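Aspartate aminotransferase (Leishmania major, PDB 4H51) probably catalyses the pyridoxal phosphate-dependent transfer of an amino group between L-aspartate and 2-oxoglutarate, working as a homodimer. Local coordinates at residues Lys98-Gly102 with Ala244-Arg248; Thr138-Ser143 with Pro188-Ile194; Arg341-Tyr345 with Trp357-Gln363. All coordinates share one frame; numbering follows the deposited sequence.

Interaction 1: residues Lys98-Gly102 with Ala244-Arg248; sequences KIIYG and AYAAR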
ATOM      1  N   LYS B  98      -9.515  -3.475 -18.997  1.00 17.93           N
ATOM      2  CA  LYS B  98      -9.989  -4.190 -20.181  1.00 20.09           C
ATOM      3  C   LYS B  98     -10.520  -5.566 -19.867  1.00 19.11           C
ATOM      4  O   LYS B  98     -11.484  -6.001 -20.486  1.00 18.61           O
ATOM      5  CB  LYS B  98      -8.881  -4.393 -21.214  1.00 23.19           C
ATOM      6  CG  LYS B  98      -8.820  -3.322 -22.264  1.00 26.29           C
ATOM      7  CD  LYS B  98      -7.780  -3.569 -23.346  1.00 28.37           C
ATOM      8  CE  LYS B  98      -7.198  -2.222 -23.765  1.00 31.01           C
ATOM      9  NZ  LYS B  98      -6.367  -2.225 -25.008  1.00 33.92           N
ATOM     10  N   ILE B  99      -9.906  -6.288 -18.943  1.00 17.96           N
ATOM     11  CA  ILE B  99     -10.386  -7.660 -18.699  1.00 19.08           C
ATOM     12  C   ILE B  99     -11.756  -7.630 -18.046  1.00 18.28           C
ATOM     13  O   ILE B  99     -12.520  -8.555 -18.147  1.00 15.68           O
ATOM     14  CB  ILE B  99      -9.416  -8.549 -17.890  1.00 19.77           C
ATOM     15  CG1 ILE B  99      -9.421  -8.210 -16.415  1.00 20.15           C
ATOM     16  CG2 ILE B  99      -8.029  -8.518 -18.536  1.00 19.68           C
ATOM     17  CD1 ILE B  99      -8.942  -9.345 -15.519  1.00 21.64           C
ATOM     18  N   ILE B 100     -12.053  -6.542 -17.347  1.00 18.76           N
ATOM     19  CA  ILE B 100     -13.334  -6.490 -16.693  1.00 20.24           C
ATOM     20  C   ILE B 100     -14.407  -6.023 -17.690  1.00 18.08           C
ATOM     21  O   ILE B 100     -15.437  -6.689 -17.782  1.00 17.30           O
ATOM     22  CB  ILE B 100     -13.315  -5.814 -15.297  1.00 22.36           C
ATOM     23  CG1 ILE B 100     -14.719  -5.812 -14.712  1.00 25.18           C
ATOM     24  CG2 ILE B 100     -12.628  -4.443 -15.263  1.00 23.74           C
ATOM     25  CD1 ILE B 100     -15.052  -7.204 -14.145  1.00 25.16           C
ATOM     26  N   TYR B 101     -14.149  -4.971 -18.470  1.00 16.48           N
ATOM     27  CA  TYR B 101     -15.175  -4.407 -19.371  1.00 18.32           C
ATOM     28  C   TYR B 101     -15.117  -4.880 -20.810  1.00 18.67           C
ATOM     29  O   TYR B 101     -16.064  -4.670 -21.538  1.00 19.41           O
ATOM     30  CB  TYR B 101     -15.141  -2.883 -19.319  1.00 17.51           C
ATOM     31  CG  TYR B 101     -15.622  -2.379 -18.002  1.00 16.72           C
ATOM     32  CD1 TYR B 101     -16.938  -2.612 -17.601  1.00 16.14           C
ATOM     33  CD2 TYR B 101     -14.761  -1.756 -17.103  1.00 16.09           C
ATOM     34  CE1 TYR B 101     -17.390  -2.182 -16.383  1.00 15.93           C
ATOM     35  CE2 TYR B 101     -15.211  -1.329 -15.881  1.00 15.21           C
ATOM     36  CZ  TYR B 101     -16.536  -1.547 -15.531  1.00 15.28           C
ATOM     37  OH  TYR B 101     -17.024  -1.133 -14.317  1.00 14.58           O
ATOM     38  N   GLY B 102     -14.015  -5.531 -21.205  1.00 19.96           N
ATOM     39  CA  GLY B 102     -13.795  -5.914 -22.622  1.00 24.39           C
ATOM     40  C   GLY B 102     -13.285  -4.715 -23.433  1.00 28.23           C
ATOM     41  O   GLY B 102     -13.238  -3.599 -22.911  1.00 28.17           O
ATOM     42  N   ALA B 244     -17.463 -11.698 -15.855  1.00 13.08           N
ATOM     43  CA  ALA B 244     -17.630 -10.233 -15.925  1.00 12.35           C
ATOM     44  C   ALA B 244     -19.041  -9.770 -16.246  1.00 12.29           C
ATOM     45  O   ALA B 244     -19.286  -8.572 -16.432  1.00 12.18           O
ATOM     46  CB  ALA B 244     -16.661  -9.676 -16.964  1.00 12.22           C
ATOM     47  N   TYR B 245     -20.000 -10.690 -16.334  1.00 12.29           N
ATOM     48  CA  TYR B 245     -21.335 -10.340 -16.779  1.00 12.10           C
ATOM     49  C   TYR B 245     -21.937  -9.186 -15.984  1.00 11.45           C
ATOM     50  O   TYR B 245     -22.484  -8.244 -16.544  1.00 11.49           O
ATOM     51  CB  TYR B 245     -22.268 -11.569 -16.698  1.00 12.46           C
ATOM     52  CG  TYR B 245     -23.640 -11.274 -17.229  1.00 13.01           C
ATOM     53  CD1 TYR B 245     -23.900 -11.383 -18.603  1.00 13.60           C
ATOM     54  CD2 TYR B 245     -24.686 -10.856 -16.402  1.00 12.98           C
ATOM     55  CE1 TYR B 245     -25.148 -11.111 -19.116  1.00 13.99           C
ATOM     56  CE2 TYR B 245     -25.940 -10.573 -16.921  1.00 13.57           C
ATOM     57  CZ  TYR B 245     -26.157 -10.680 -18.296  1.00 14.25           C
ATOM     58  OH  TYR B 245     -27.397 -10.420 -18.865  1.00 14.75           O
ATOM     59  N   ALA B 246     -21.813  -9.233 -14.663  1.00 10.88           N
ATOM     60  CA  ALA B 246     -22.523  -8.273 -13.839  1.00 10.59           C
ATOM     61  C   ALA B 246     -22.004  -6.860 -14.081  1.00 10.54           C
ATOM     62  O   ALA B 246     -22.764  -5.939 -14.362  1.00 10.53           O
ATOM     63  CB  ALA B 246     -22.471  -8.675 -12.356  1.00 10.29           C
ATOM     64  N   ALA B 247     -20.695  -6.666 -13.947  1.00 10.67           N
ATOM     65  CA  ALA B 247     -20.087  -5.367 -14.217  1.00 10.65           C
ATOM     66  C   ALA B 247     -20.389  -4.914 -15.633  1.00 11.32           C
ATOM     67  O   ALA B 247     -20.677  -3.735 -15.855  1.00 11.62           O
ATOM     68  CB  ALA B 247     -18.558  -5.443 -14.018  1.00 10.35           C
ATOM     69  N   ARG B 248     -20.306  -5.816 -16.620  1.00 11.66           N
ATOM     70  CA  ARG B 248     -20.565  -5.405 -18.028  1.00 12.11           C
ATOM     71  C   ARG B 248     -22.007  -5.020 -18.280  1.00 12.50           C
ATOM     72  O   ARG B 248     -22.277  -4.057 -19.007  1.00 12.84           O
ATOM     73  CB  ARG B 248     -20.109  -6.455 -19.076  1.00 12.45           C
ATOM     74  CG  ARG B 248     -18.622  -6.690 -19.062  1.00 12.15           C
ATOM     75  CD  ARG B 248     -18.170  -7.742 -20.032  1.00 12.76           C
ATOM     76  NE  ARG B 248     -16.717  -7.965 -19.889  1.00 12.83           N
ATOM     77  CZ  ARG B 248     -16.066  -8.915 -20.531  1.00 13.02           C
ATOM     78  NH1 ARG B 248     -16.711  -9.684 -21.384  1.00 13.87           N
ATOM     79  NH2 ARG B 248     -14.771  -9.058 -20.337  1.00 13.77           N
TER
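Ile100 and Tyr101, in the last turn of helix 90-101, lie against Ala244, just ahead of helix 245-252, and Arg248 in its first turn, with CA atoms 5.7 Å apart for Ile100 and Ala244. The polar link is made by Arg248, which lays its guanidinium along the carbonyls that the ending helix presents. Its NE donates to Ile100 O at 2.8 Å, a fairly straight bond (161°) lying in the guanidinium plane, while NH2 reaches Ile99 O at 3.2 Å with a more bent N-H (138°). Both nitrogens come in above the carbonyl planes. An extended chain from CG to NE carries the group across, and the flat head passes between Gly102 CA on one face and the Ala244 methyl on the other. NH1 forms a salt bridge with Asp241, which helps fix the rotation of the guanidinium. Beneath this polar layer, the ethyl branch of Ile100 extends toward helix 245-252, CG1 being anti to the backbone N (chi1 180°), and sets CG1 and CD1 against Ala247 CB, both at 3.9 Å. The Tyr101 ring turns an edge to Ala247 O. Gly102 leaves the helix with positive phi. An arginine thus binds two carbonyls of the last turn of helix 90-101, and the contact joins two helices that pack beside strand 258-262 in the large domain of the class I aminotransferase fold.

Interaction 2: residues Thr138-Ser143 with Pro188-Ile194; sequences TPIYLS and PDGSVFI
Three backbone hydrogen bonds join Pro139 and Tyr141 to Val192 and Ile194. Val192 N donates to Pro139 O at 3.1 Å, nearly straight (175°) and in the carbonyl plane; Tyr141 N donates to Val192 O at 2.7 Å, and Ile194 N to Tyr141 O at 2.9 Å. Strands 140-144 and 192-196 are thus parallel neighbours in the central mixed sheet of the large, pyridoxal phosphate-binding domain, and their short segments cross at -23°. At Ile194 O the direct pairing gives way to a water, which donates to this oxygen and accepts from Ser143 N; Tyr165 OH also bonds to Ile194 O. Ser143 OG is engaged elsewhere, with Pro145 O and His200.

On one face of the sheet the rings of Tyr141 and Phe193 form an offset stack, centroids 4.4 Å apart and planes only 2° from parallel. Near-equal first torsions, CG anti to the carbonyl carbon in both, send the two rings off their strands in the same direction. The slip brings Tyr141 CB over the Phe193 ring as a CH-pi contact, and Phe193 CZ over the rim of the tyrosine. His224 meets the Phe193 ring as well. The other face carries Ile140 and Val192, side by side, with Ile140 CD1 also touching Ile194 CD1; Leu142 CD2 rests on that same Ile194 methyl at 3.8 Å, and helix 148-156 packs over this aliphatic group through His150 and Val154.

Ahead of the paired strands, the proline rings of Pro139 and Pro188 meet at their CG atoms. Ser191 OG, turned back along its own segment, donates to Pro188 O at 2.8 Å, which places the hydroxyl oxygen against CG of Pro139.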
ATOM      1  N   THR B 138     -25.192   8.944   5.005  1.00 17.31           N
ATOM      2  CA  THR B 138     -25.582   8.057   3.898  1.00 15.85           C
ATOM      3  C   THR B 138     -25.240   6.609   4.271  1.00 14.51           C
ATOM      4  O   THR B 138     -24.103   6.319   4.618  1.00 13.35           O
ATOM      5  CB  THR B 138     -24.811   8.458   2.601  1.00 16.01           C
ATOM      6  OG1 THR B 138     -25.093   9.801   2.258  1.00 16.73           O
ATOM      7  CG2 THR B 138     -25.155   7.584   1.410  1.00 16.34           C
ATOM      8  N   PRO B 139     -26.227   5.694   4.203  1.00 13.76           N
ATOM      9  CA  PRO B 139     -25.912   4.274   4.428  1.00 13.47           C
ATOM     10  C   PRO B 139     -25.000   3.716   3.355  1.00 12.77           C
ATOM     11  O   PRO B 139     -25.113   4.090   2.163  1.00 13.09           O
ATOM     12  CB  PRO B 139     -27.289   3.575   4.412  1.00 13.63           C
ATOM     13  CG  PRO B 139     -28.261   4.571   3.934  1.00 14.10           C
ATOM     14  CD  PRO B 139     -27.616   5.903   3.751  1.00 14.19           C
ATOM     15  N   ILE B 140     -24.118   2.809   3.772  1.00 12.31           N
ATOM     16  CA  ILE B 140     -23.332   2.032   2.869  1.00 11.85           C
ATOM     17  C   ILE B 140     -23.666   0.605   3.229  1.00 12.10           C
ATOM     18  O   ILE B 140     -23.591   0.228   4.417  1.00 12.60           O
ATOM     19  CB  ILE B 140     -21.816   2.391   2.911  1.00 11.84           C
ATOM     20  CG1 ILE B 140     -20.975   1.509   2.005  1.00 11.77           C
ATOM     21  CG2 ILE B 140     -21.255   2.302   4.345  1.00 12.32           C
ATOM     22  CD1 ILE B 140     -19.653   2.184   1.623  1.00 12.27           C
ATOM     23  N   TYR B 141     -24.046  -0.171   2.205  1.00 11.68           N
ATOM     24  CA  TYR B 141     -24.580  -1.492   2.392  1.00 11.60           C
ATOM     25  C   TYR B 141     -23.638  -2.630   2.047  1.00 10.84           C
ATOM     26  O   TYR B 141     -23.056  -2.668   0.986  1.00 10.45           O
ATOM     27  CB  TYR B 141     -25.857  -1.640   1.576  1.00 12.36           C
ATOM     28  CG  TYR B 141     -27.063  -1.004   2.186  1.00 13.51           C
ATOM     29  CD1 TYR B 141     -27.384   0.345   1.969  1.00 14.08           C
ATOM     30  CD2 TYR B 141     -27.928  -1.760   2.931  1.00 14.44           C
ATOM     31  CE1 TYR B 141     -28.495   0.902   2.567  1.00 15.15           C
ATOM     32  CE2 TYR B 141     -29.059  -1.232   3.498  1.00 15.43           C
ATOM     33  CZ  TYR B 141     -29.339   0.094   3.326  1.00 16.07           C
ATOM     34  OH  TYR B 141     -30.498   0.553   3.906  1.00 19.25           O
ATOM     35  N   LEU B 142     -23.569  -3.594   2.954  1.00 10.75           N
ATOM     36  CA  LEU B 142     -22.830  -4.826   2.775  1.00 10.67           C
ATOM     37  C   LEU B 142     -23.796  -6.011   2.711  1.00 10.95           C
ATOM     38  O   LEU B 142     -24.851  -5.974   3.298  1.00 10.96           O
ATOM     39  CB  LEU B 142     -21.903  -4.997   3.980  1.00 10.58           C
ATOM     40  CG  LEU B 142     -20.860  -3.902   4.266  1.00 10.96           C
ATOM     41  CD1 LEU B 142     -20.025  -4.254   5.507  1.00 10.51           C
ATOM     42  CD2 LEU B 142     -19.949  -3.735   3.053  1.00 10.91           C
ATOM     43  N   SER B 143     -23.416  -7.081   2.026  1.00 11.41           N
ATOM     44  CA  SER B 143     -24.220  -8.284   1.989  1.00 11.64           C
ATOM     45  C   SER B 143     -24.235  -8.994   3.364  1.00 11.87           C
ATOM     46  O   SER B 143     -23.263  -8.990   4.124  1.00 11.49           O
ATOM     47  CB  SER B 143     -23.746  -9.233   0.879  1.00 11.35           C
ATOM     48  OG  SER B 143     -22.424  -9.697   1.111  1.00 10.65           O
ATOM     49  N   PRO B 188     -32.779   4.553   1.543  1.00 16.71           N
ATOM     50  CA  PRO B 188     -33.037   5.856   0.954  1.00 17.25           C
ATOM     51  C   PRO B 188     -32.351   5.959  -0.387  1.00 16.82           C
ATOM     52  O   PRO B 188     -31.310   5.330  -0.595  1.00 15.58           O
ATOM     53  CB  PRO B 188     -32.390   6.847   1.938  1.00 17.96           C
ATOM     54  CG  PRO B 188     -31.476   6.031   2.758  1.00 17.19           C
ATOM     55  CD  PRO B 188     -31.992   4.631   2.776  1.00 16.65           C
ATOM     56  N   ASP B 189     -32.944   6.719  -1.298  1.00 17.15           N
ATOM     57  CA  ASP B 189     -32.328   6.941  -2.595  1.00 17.26           C
ATOM     58  C   ASP B 189     -30.943   7.494  -2.401  1.00 16.68           C
ATOM     59  O   ASP B 189     -30.694   8.252  -1.464  1.00 16.24           O
ATOM     60  CB  ASP B 189     -33.098   7.972  -3.395  1.00 18.77           C
ATOM     61  CG  ASP B 189     -34.388   7.448  -3.980  1.00 20.01           C
ATOM     62  OD1 ASP B 189     -34.951   6.446  -3.538  1.00 20.69           O
ATOM     63  OD2 ASP B 189     -34.876   8.099  -4.903  1.00 22.50           O
ATOM     64  N   GLY B 190     -30.032   7.127  -3.294  1.00 16.01           N
ATOM     65  CA  GLY B 190     -28.670   7.591  -3.222  1.00 15.45           C
ATOM     66  C   GLY B 190     -27.856   6.980  -2.085  1.00 14.62           C
ATOM     67  O   GLY B 190     -27.057   7.675  -1.492  1.00 14.80           O
ATOM     68  N   SER B 191     -28.084   5.717  -1.766  1.00 13.87           N
ATOM     69  CA  SER B 191     -27.226   4.977  -0.860  1.00 13.54           C
ATOM     70  C   SER B 191     -26.092   4.277  -1.641  1.00 13.02           C
ATOM     71  O   SER B 191     -26.097   4.241  -2.884  1.00 14.23           O
ATOM     72  CB  SER B 191     -28.006   3.941  -0.090  1.00 13.62           C
ATOM     73  OG  SER B 191     -29.017   4.536   0.705  1.00 14.76           O
ATOM     74  N   VAL B 192     -25.085   3.797  -0.927  1.00 11.84           N
ATOM     75  CA  VAL B 192     -23.988   3.055  -1.525  1.00 11.04           C
ATOM     76  C   VAL B 192     -24.146   1.559  -1.278  1.00 10.72           C
ATOM     77  O   VAL B 192     -24.409   1.165  -0.137  1.00 11.06           O
ATOM     78  CB  VAL B 192     -22.652   3.500  -0.959  1.00 10.56           C
ATOM     79  CG1 VAL B 192     -21.521   2.771  -1.714  1.00  9.92           C
ATOM     80  CG2 VAL B 192     -22.478   5.002  -1.114  1.00 10.53           C
ATOM     81  N   PHE B 193     -24.018   0.734  -2.322  1.00 10.26           N
ATOM     82  CA  PHE B 193     -24.092  -0.717  -2.179  1.00 10.10           C
ATOM     83  C   PHE B 193     -22.804  -1.346  -2.653  1.00 10.13           C
ATOM     84  O   PHE B 193     -22.427  -1.183  -3.831  1.00 10.08           O
ATOM     85  CB  PHE B 193     -25.236  -1.300  -2.979  1.00 10.37           C
ATOM     86  CG  PHE B 193     -26.561  -1.137  -2.316  1.00 10.44           C
ATOM     87  CD1 PHE B 193     -27.177   0.113  -2.278  1.00 10.62           C
ATOM     88  CD2 PHE B 193     -27.140  -2.184  -1.643  1.00 10.35           C
ATOM     89  CE1 PHE B 193     -28.384   0.274  -1.634  1.00 11.04           C
ATOM     90  CE2 PHE B 193     -28.334  -2.015  -0.998  1.00 10.80           C
ATOM     91  CZ  PHE B 193     -28.946  -0.764  -0.969  1.00 11.16           C
ATOM     92  N   ILE B 194     -22.155  -2.087  -1.752  1.00  9.93           N
ATOM     93  CA  ILE B 194     -21.010  -2.944  -2.117  1.00  9.54           C
ATOM     94  C   ILE B 194     -21.546  -4.317  -2.520  1.00  9.20           C
ATOM     95  O   ILE B 194     -22.084  -5.045  -1.699  1.00  9.32           O
ATOM     96  CB  ILE B 194     -19.987  -3.011  -0.996  1.00  9.28           C
ATOM     97  CG1 ILE B 194     -19.444  -1.606  -0.707  1.00  9.87           C
ATOM     98  CG2 ILE B 194     -18.855  -3.997  -1.335  1.00  9.50           C
ATOM     99  CD1 ILE B 194     -18.339  -1.561   0.334  1.00 10.05           C
TER
HETATM  100  O   HOH W   1     -20.885  -6.581   0.521  1.00 11.83           O

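Interaction 3: residues Arg341-Tyr345 with Trp357-Gln363; sequences RRTVY and WEHVINQ
Tyr345 meets Glu358 with its hydroxyl and Ile361 with a ring face. The hydroxyl donates to Glu358 OE2 at 2.7 Å, using the anti lone pair of the carboxylate oxygen, with the carboxylate turned 84° from the ring; a bend at chi2 of Glu358 brings its OE2 to the edge of the tyrosine ring, in its plane. Over one face of the phenol, Ile361 CD1 sits 3.6 Å from the centroid as a CH-pi contact, 23° off the normal. The same methyl also touches Arg342 NH2, over a face of that guanidinium. Farther along, Arg341 NH1 donates to Val360 O at 3.1 Å (155°), while Gln363 O stands over the centre of the Arg341 guanidinium, 3.1 Å from CZ, close to the cation without a hydrogen bond.

These groups join the long helix 320-350 to the short helix 359-362, the chain returning through the loop after residue 350 to pack one against the other in the C-terminal part of the aminotransferase fold. Val360 CG1 packs between the helices, touching Val344 CB at 4.1 Å and Tyr345 CB, and Leu348 from the next turn of the long helix backs it. Val344 also packs on Ala403 of helix 400-416.

In the second shell, Arg341 NH2 is held by Gly365 O and Phe367 O, which fixes the guanidinium beneath Gln363 O. Gln363 is itself positioned by its side-chain OE1, which accepts from Phe369 N on strand 367-369.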
ATOM      1  N   ARG B 341     -15.172 -30.095  -5.249  1.00 17.13           N
ATOM      2  CA  ARG B 341     -16.551 -29.968  -4.753  1.00 18.48           C
ATOM      3  C   ARG B 341     -17.320 -31.266  -5.046  1.00 19.66           C
ATOM      4  O   ARG B 341     -18.030 -31.811  -4.203  1.00 19.50           O
ATOM      5  CB  ARG B 341     -17.271 -28.810  -5.412  1.00 18.21           C
ATOM      6  CG  ARG B 341     -16.721 -27.441  -5.178  1.00 17.33           C
ATOM      7  CD  ARG B 341     -17.490 -26.470  -6.049  1.00 17.51           C
ATOM      8  NE  ARG B 341     -17.076 -25.099  -5.805  1.00 16.95           N
ATOM      9  CZ  ARG B 341     -17.372 -24.385  -4.723  1.00 16.48           C
ATOM     10  NH1 ARG B 341     -18.138 -24.891  -3.761  1.00 16.28           N
ATOM     11  NH2 ARG B 341     -16.898 -23.143  -4.604  1.00 16.80           N
ATOM     12  N   ARG B 342     -17.096 -31.804  -6.241  1.00 21.53           N
ATOM     13  CA  ARG B 342     -17.762 -33.033  -6.652  1.00 23.75           C
ATOM     14  C   ARG B 342     -17.294 -34.196  -5.773  1.00 23.83           C
ATOM     15  O   ARG B 342     -18.094 -35.030  -5.354  1.00 23.76           O
ATOM     16  CB  ARG B 342     -17.527 -33.299  -8.148  1.00 26.25           C
ATOM     17  CG  ARG B 342     -17.940 -34.687  -8.631  1.00 30.21           C
ATOM     18  CD  ARG B 342     -19.445 -34.923  -8.496  1.00 33.03           C
ATOM     19  NE  ARG B 342     -20.276 -33.900  -9.157  1.00 35.15           N
ATOM     20  CZ  ARG B 342     -21.618 -33.958  -9.222  1.00 37.65           C
ATOM     21  NH1 ARG B 342     -22.289 -34.969  -8.668  1.00 39.42           N
ATOM     22  NH2 ARG B 342     -22.297 -33.002  -9.848  1.00 37.50           N
ATOM     23  N   THR B 343     -16.010 -34.219  -5.424  1.00 22.99           N
ATOM     24  CA  THR B 343     -15.515 -35.256  -4.548  1.00 22.71           C
ATOM     25  C   THR B 343     -16.149 -35.225  -3.153  1.00 22.79           C
ATOM     26  O   THR B 343     -16.486 -36.276  -2.570  1.00 22.34           O
ATOM     27  CB  THR B 343     -13.995 -35.150  -4.388  1.00 23.07           C
ATOM     28  OG1 THR B 343     -13.369 -35.257  -5.681  1.00 22.74           O
ATOM     29  CG2 THR B 343     -13.490 -36.221  -3.511  1.00 22.69           C
ATOM     30  N   VAL B 344     -16.257 -34.028  -2.580  1.00 21.47           N
ATOM     31  CA  VAL B 344     -16.889 -33.863  -1.265  1.00 21.61           C
ATOM     32  C   VAL B 344     -18.348 -34.292  -1.346  1.00 22.53           C
ATOM     33  O   VAL B 344     -18.827 -35.080  -0.502  1.00 24.54           O
ATOM     34  CB  VAL B 344     -16.816 -32.374  -0.783  1.00 20.00           C
ATOM     35  CG1 VAL B 344     -17.559 -32.199   0.528  1.00 20.08           C
ATOM     36  CG2 VAL B 344     -15.353 -31.940  -0.683  1.00 19.01           C
ATOM     37  N   TYR B 345     -19.033 -33.780  -2.363  1.00 23.56           N
ATOM     38  CA  TYR B 345     -20.455 -34.005  -2.547  1.00 25.79           C
ATOM     39  C   TYR B 345     -20.769 -35.482  -2.758  1.00 26.86           C
ATOM     40  O   TYR B 345     -21.673 -35.987  -2.119  1.00 27.43           O
ATOM     41  CB  TYR B 345     -20.991 -33.158  -3.685  1.00 26.61           C
ATOM     42  CG  TYR B 345     -22.424 -33.431  -4.063  1.00 29.46           C
ATOM     43  CD1 TYR B 345     -23.478 -33.026  -3.249  1.00 30.63           C
ATOM     44  CD2 TYR B 345     -22.730 -34.087  -5.261  1.00 31.79           C
ATOM     45  CE1 TYR B 345     -24.796 -33.279  -3.607  1.00 31.97           C
ATOM     46  CE2 TYR B 345     -24.038 -34.363  -5.618  1.00 33.27           C
ATOM     47  CZ  TYR B 345     -25.067 -33.938  -4.799  1.00 34.12           C
ATOM     48  OH  TYR B 345     -26.371 -34.207  -5.156  1.00 35.84           O
ATOM     49  N   TRP B 357     -27.023 -31.589   0.317  1.00 29.50           N
ATOM     50  CA  TRP B 357     -25.641 -31.144   0.149  1.00 28.76           C
ATOM     51  C   TRP B 357     -25.332 -30.602  -1.190  1.00 27.46           C
ATOM     52  O   TRP B 357     -24.156 -30.375  -1.494  1.00 28.34           O
ATOM     53  CB  TRP B 357     -24.724 -32.290   0.515  1.00 28.71           C
ATOM     54  CG  TRP B 357     -24.966 -32.612   1.946  1.00 29.21           C
ATOM     55  CD1 TRP B 357     -25.790 -33.616   2.473  1.00 30.34           C
ATOM     56  CD2 TRP B 357     -24.513 -31.837   3.108  1.00 29.22           C
ATOM     57  NE1 TRP B 357     -25.820 -33.547   3.839  1.00 30.57           N
ATOM     58  CE2 TRP B 357     -25.083 -32.498   4.288  1.00 29.94           C
ATOM     59  CE3 TRP B 357     -23.701 -30.708   3.282  1.00 28.45           C
ATOM     60  CZ2 TRP B 357     -24.815 -32.055   5.577  1.00 30.29           C
ATOM     61  CZ3 TRP B 357     -23.444 -30.266   4.586  1.00 28.84           C
ATOM     62  CH2 TRP B 357     -23.994 -30.920   5.706  1.00 29.47           C
ATOM     63  N   GLU B 358     -26.368 -30.314  -1.977  1.00 26.31           N
ATOM     64  CA  GLU B 358     -26.189 -29.846  -3.353  1.00 26.57           C
ATOM     65  C   GLU B 358     -25.538 -28.455  -3.405  1.00 23.88           C
ATOM     66  O   GLU B 358     -24.946 -28.059  -4.399  1.00 23.38           O
ATOM     67  CB  GLU B 358     -27.515 -29.875  -4.121  1.00 28.24           C
ATOM     68  CG  GLU B 358     -27.965 -31.307  -4.521  1.00 30.65           C
ATOM     69  CD  GLU B 358     -28.490 -32.166  -3.362  1.00 32.46           C
ATOM     70  OE1 GLU B 358     -29.193 -31.638  -2.470  1.00 34.06           O
ATOM     71  OE2 GLU B 358     -28.213 -33.391  -3.330  1.00 34.79           O
ATOM     72  N   HIS B 359     -25.637 -27.707  -2.317  1.00 22.25           N
ATOM     73  CA  HIS B 359     -24.931 -26.435  -2.267  1.00 20.58           C
ATOM     74  C   HIS B 359     -23.439 -26.581  -2.485  1.00 19.83           C
ATOM     75  O   HIS B 359     -22.802 -25.648  -3.000  1.00 19.43           O
ATOM     76  CB  HIS B 359     -25.235 -25.649  -1.003  1.00 19.28           C
ATOM     77  CG  HIS B 359     -24.998 -26.400   0.288  1.00 20.18           C
ATOM     78  ND1 HIS B 359     -25.805 -27.395   0.714  1.00 20.34           N
ATOM     79  CD2 HIS B 359     -24.056 -26.200   1.301  1.00 19.95           C
ATOM     80  CE1 HIS B 359     -25.363 -27.841   1.896  1.00 21.24           C
ATOM     81  NE2 HIS B 359     -24.295 -27.096   2.261  1.00 19.91           N
ATOM     82  N   VAL B 360     -22.880 -27.717  -2.068  1.00 20.70           N
ATOM     83  CA  VAL B 360     -21.465 -27.995  -2.215  1.00 20.83           C
ATOM     84  C   VAL B 360     -21.032 -27.907  -3.679  1.00 21.31           C
ATOM     85  O   VAL B 360     -20.016 -27.284  -3.995  1.00 19.45           O
ATOM     86  CB  VAL B 360     -21.077 -29.359  -1.628  1.00 21.19           C
ATOM     87  CG1 VAL B 360     -19.608 -29.637  -1.869  1.00 21.22           C
ATOM     88  CG2 VAL B 360     -21.409 -29.440  -0.136  1.00 21.91           C
ATOM     89  N   ILE B 361     -21.812 -28.519  -4.569  1.00 22.11           N
ATOM     90  CA  ILE B 361     -21.507 -28.461  -6.002  1.00 22.72           C
ATOM     91  C   ILE B 361     -22.107 -27.239  -6.698  1.00 22.95           C
ATOM     92  O   ILE B 361     -21.609 -26.813  -7.741  1.00 23.90           O
ATOM     93  CB  ILE B 361     -21.884 -29.779  -6.747  1.00 23.33           C
ATOM     94  CG1 ILE B 361     -23.296 -30.259  -6.391  1.00 24.02           C
ATOM     95  CG2 ILE B 361     -20.915 -30.894  -6.426  1.00 23.65           C
ATOM     96  CD1 ILE B 361     -23.765 -31.415  -7.265  1.00 25.63           C
ATOM     97  N   ASN B 362     -23.180 -26.656  -6.165  1.00 22.94           N
ATOM     98  CA  ASN B 362     -23.780 -25.497  -6.796  1.00 24.14           C
ATOM     99  C   ASN B 362     -23.107 -24.171  -6.437  1.00 22.07           C
ATOM    100  O   ASN B 362     -23.177 -23.209  -7.193  1.00 23.65           O
ATOM    101  CB  ASN B 362     -25.293 -25.394  -6.502  1.00 26.65           C
ATOM    102  CG  ASN B 362     -26.081 -26.590  -7.011  1.00 29.40           C
ATOM    103  OD1 ASN B 362     -25.713 -27.227  -7.996  1.00 31.83           O
ATOM    104  ND2 ASN B 362     -27.153 -26.943  -6.299  1.00 32.93           N
ATOM    105  N   GLN B 363     -22.475 -24.086  -5.267  1.00 20.10           N
ATOM    106  CA  GLN B 363     -21.745 -22.898  -4.917  1.00 18.88           C
ATOM    107  C   GLN B 363     -20.512 -22.822  -5.833  1.00 18.86           C
ATOM    108  O   GLN B 363     -20.019 -23.848  -6.309  1.00 18.54           O
ATOM    109  CB  GLN B 363     -21.376 -22.888  -3.414  1.00 17.65           C
ATOM    110  CG  GLN B 363     -22.572 -22.548  -2.528  1.00 16.63           C
ATOM    111  CD  GLN B 363     -22.344 -22.861  -1.064  1.00 16.65           C
ATOM    112  OE1 GLN B 363     -21.288 -23.309  -0.716  1.00 16.09           O
ATOM    113  NE2 GLN B 363     -23.333 -22.588  -0.203  1.00 16.11           N
TER

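In the fold
Along the chain, interaction 2 falls within the interval spanned by interaction 1, and interaction 3 follows both. The first two belong to the large domain: interaction 2 joins neighbouring strands of the central mixed sheet, whereas interaction 1 joins helices packed beside strand 258-262. Their centres are 22 Å apart. Interaction 3, with centres 27 Å from interaction 1 and 32 Å from interaction 2, lies toward the C-terminal end of helix 320-350, close to strand 367-369 and helix 400-416. None touch: nearest atoms are about 11 Å apart for interactions 1 and 2 and farther otherwise. They lie in separate parts of one subunit: helical layer, central sheet and C-terminal region, respectively.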